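Local structure of isatin hydrolase (Ralstonia solanacearum, 5NMP) at residues R141-G145 and E188-H192. The protein is a manganese-binding isatin hydrolase of the putative cyclase family, which probably opens the ring of isatin by hydrolysis. Residues are numbered along the deposited sequence.
Sequences RIPAG and ERNVH
Two loops, 141-145 and 188-192, run side by side with end-to-end directions 45° apart. Each leads from a helix (129-139 and 179-187) into a strand (147-151 and 193-195), and since these strands are parallel neighbours in the central sheet, the contact joins the helix-to-strand loops of two successive beta-alpha-beta units. The register pairs Ala144 with Asn190 (CA-CA 4.9 Å) and Gly145 with His192 (CA-CA 4.4 Å). Residues 141-144 are extended (phi -63° to -73°, psi 118° to 145°); Gly145 then turns to phi 88°, psi 16°, where a CB would jam against the preceding carbonyl. Asn190 also has positive phi (55/49). A backbone hydrogen bond runs from Gly145 N to Asn190 O (2.9 Å, N-H...O 152°), and Gly145 O lies 3.4 Å from His192 CB. One step back, Ala144 CA makes a CA-H...O contact to Arg189 O (3.4 Å), and water 1 donates to both Ile142 O (2.9 Å) and Arg189 O (3.0 Å), bridging the widening gap. Arg189, the most heavily covered residue, bends back through chi1 and chi2 both m; its CD lies 3.6 Å from Ile142 O and its NH1 donates a hydrogen bond to Glu188 O (2.9 Å). Arg141, t at chi1 to chi3, lays its guanidinium on that of Arg189, centres 3.7 Å apart and planes at 29°. On the buried side, Ile142 CG2 meets Val191 CG1 at 4.2 Å. Arg141 NH2 and Arg189 NH1, 3.1 Å apart, are both donors, so this stack brings like charges together without a hydrogen bond; the salt bridge from Arg189 NE to Glu136 on helix 129-139 provides negative charge that can offset part of their repulsion.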
ATOM      1  N   ARG A 141      14.189 -11.867  23.484  1.00 57.37           N
ATOM      2  CA  ARG A 141      14.104 -12.800  22.369  1.00 58.39           C
ATOM      3  C   ARG A 141      13.334 -12.218  21.185  1.00 55.82           C
ATOM      4  O   ARG A 141      12.267 -11.632  21.355  1.00 58.12           O
ATOM      5  CB  ARG A 141      13.445 -14.099  22.836  1.00 64.03           C
ATOM      6  CG  ARG A 141      13.432 -15.216  21.813  1.00 67.17           C
ATOM      7  CD  ARG A 141      12.672 -16.416  22.352  1.00 75.83           C
ATOM      8  NE  ARG A 141      12.783 -17.582  21.482  1.00 84.67           N
ATOM      9  CZ  ARG A 141      13.667 -18.560  21.654  1.00 95.67           C
ATOM     10  NH1 ARG A 141      14.520 -18.515  22.669  1.00 99.31           N
ATOM     11  NH2 ARG A 141      13.697 -19.585  20.811  1.00100.44           N
ATOM     12  N   ILE A 142      13.891 -12.375  19.988  1.00 52.80           N
ATOM     13  CA  ILE A 142      13.208 -11.997  18.757  1.00 53.20           C
ATOM     14  C   ILE A 142      11.987 -12.891  18.543  1.00 57.38           C
ATOM     15  O   ILE A 142      12.124 -14.107  18.406  1.00 59.77           O
ATOM     16  CB  ILE A 142      14.142 -12.106  17.540  1.00 52.77           C
ATOM     17  CG1 ILE A 142      15.372 -11.213  17.726  1.00 51.73           C
ATOM     18  CG2 ILE A 142      13.403 -11.755  16.263  1.00 52.35           C
ATOM     19  CD1 ILE A 142      16.415 -11.386  16.649  1.00 42.98           C
ATOM     20  N   PRO A 143      10.786 -12.292  18.518  1.00 59.19           N
ATOM     21  CA  PRO A 143       9.537 -13.064  18.462  1.00 57.15           C
ATOM     22  C   PRO A 143       9.274 -13.706  17.100  1.00 58.16           C
ATOM     23  O   PRO A 143       9.614 -13.137  16.061  1.00 57.60           O
ATOM     24  CB  PRO A 143       8.468 -12.018  18.788  1.00 49.78           C
ATOM     25  CG  PRO A 143       9.053 -10.738  18.327  1.00 50.17           C
ATOM     26  CD  PRO A 143      10.537 -10.841  18.560  1.00 54.32           C
ATOM     27  N   ALA A 144       8.671 -14.890  17.113  1.00 60.30           N
ATOM     28  CA  ALA A 144       8.348 -15.592  15.880  1.00 59.22           C
ATOM     29  C   ALA A 144       7.233 -14.873  15.134  1.00 59.91           C
ATOM     30  O   ALA A 144       6.247 -14.449  15.736  1.00 59.74           O
ATOM     31  CB  ALA A 144       7.952 -17.031  16.173  1.00 54.65           C
ATOM     32  N   GLY A 145       7.397 -14.733  13.823  1.00 58.63           N
ATOM     33  CA  GLY A 145       6.407 -14.072  12.992  1.00 57.48           C
ATOM     34  C   GLY A 145       6.617 -12.573  12.896  1.00 57.42           C
ATOM     35  O   GLY A 145       5.724 -11.839  12.473  1.00 62.02           O
ATOM     36  N   GLU A 188      15.881 -20.827  13.972  1.00 54.94           N
ATOM     37  CA  GLU A 188      15.846 -20.746  15.430  1.00 56.36           C
ATOM     38  C   GLU A 188      14.880 -19.683  15.955  1.00 56.43           C
ATOM     39  O   GLU A 188      14.544 -19.682  17.138  1.00 61.24           O
ATOM     40  CB  GLU A 188      17.251 -20.484  15.976  1.00 58.51           C
ATOM     41  CG  GLU A 188      18.203 -21.655  15.813  1.00 61.27           C
ATOM     42  CD  GLU A 188      17.758 -22.877  16.594  1.00 69.50           C
ATOM     43  OE1 GLU A 188      17.502 -22.747  17.811  1.00 72.99           O
ATOM     44  OE2 GLU A 188      17.661 -23.968  15.991  1.00 72.83           O
ATOM     45  N   ARG A 189      14.430 -18.785  15.081  1.00 52.02           N
ATOM     46  CA  ARG A 189      13.581 -17.681  15.520  1.00 54.35           C
ATOM     47  C   ARG A 189      12.292 -17.539  14.713  1.00 56.02           C
ATOM     48  O   ARG A 189      11.372 -16.833  15.137  1.00 55.48           O
ATOM     49  CB  ARG A 189      14.366 -16.370  15.475  1.00 53.50           C
ATOM     50  CG  ARG A 189      15.445 -16.274  16.540  1.00 52.93           C
ATOM     51  CD  ARG A 189      14.843 -16.389  17.929  1.00 56.34           C
ATOM     52  NE  ARG A 189      15.845 -16.249  18.981  1.00 63.79           N
ATOM     53  CZ  ARG A 189      16.435 -17.270  19.594  1.00 64.29           C
ATOM     54  NH1 ARG A 189      16.126 -18.515  19.263  1.00 60.32           N
ATOM     55  NH2 ARG A 189      17.334 -17.045  20.541  1.00 67.36           N
ATOM     56  N   ASN A 190      12.235 -18.206  13.562  1.00 54.22           N
ATOM     57  CA  ASN A 190      11.018 -18.271  12.754  1.00 53.10           C
ATOM     58  C   ASN A 190      10.480 -16.883  12.405  1.00 55.65           C
ATOM     59  O   ASN A 190       9.294 -16.594  12.582  1.00 52.30           O
ATOM     60  CB  ASN A 190       9.950 -19.092  13.486  1.00 54.93           C
ATOM     61  CG  ASN A 190       8.834 -19.558  12.573  1.00 54.63           C
ATOM     62  OD1 ASN A 190       8.952 -19.516  11.349  1.00 57.46           O
ATOM     63  ND2 ASN A 190       7.742 -20.015  13.169  1.00 57.41           N
ATOM     64  N   VAL A 191      11.367 -16.026  11.915  1.00 51.83           N
ATOM     65  CA  VAL A 191      11.009 -14.648  11.608  1.00 51.32           C
ATOM     66  C   VAL A 191      10.091 -14.563  10.390  1.00 52.51           C
ATOM     67  O   VAL A 191      10.002 -15.495   9.589  1.00 50.81           O
ATOM     68  CB  VAL A 191      12.260 -13.787  11.360  1.00 46.39           C
ATOM     69  CG1 VAL A 191      13.174 -13.831  12.573  1.00 46.90           C
ATOM     70  CG2 VAL A 191      12.995 -14.260  10.119  1.00 44.69           C
ATOM     71  N   HIS A 192       9.407 -13.431  10.270  1.00 52.30           N
ATOM     72  CA  HIS A 192       8.461 -13.186   9.189  1.00 51.36           C
ATOM     73  C   HIS A 192       9.191 -12.808   7.907  1.00 52.65           C
ATOM     74  O   HIS A 192       8.812 -13.224   6.811  1.00 57.82           O
ATOM     75  CB  HIS A 192       7.490 -12.076   9.598  1.00 53.97           C
ATOM     76  CG  HIS A 192       6.397 -11.816   8.609  1.00 55.69           C
ATOM     77  ND1 HIS A 192       5.418 -12.741   8.320  1.00 59.62           N
ATOM     78  CD2 HIS A 192       6.114 -10.723   7.861  1.00 55.79           C
ATOM     79  CE1 HIS A 192       4.585 -12.233   7.429  1.00 62.20           C
ATOM     80  NE2 HIS A 192       4.985 -11.010   7.135  1.00 60.10           N
TER
HETATM   81  O   HOH W   1      11.415 -16.858  18.164  1.00 61.50           O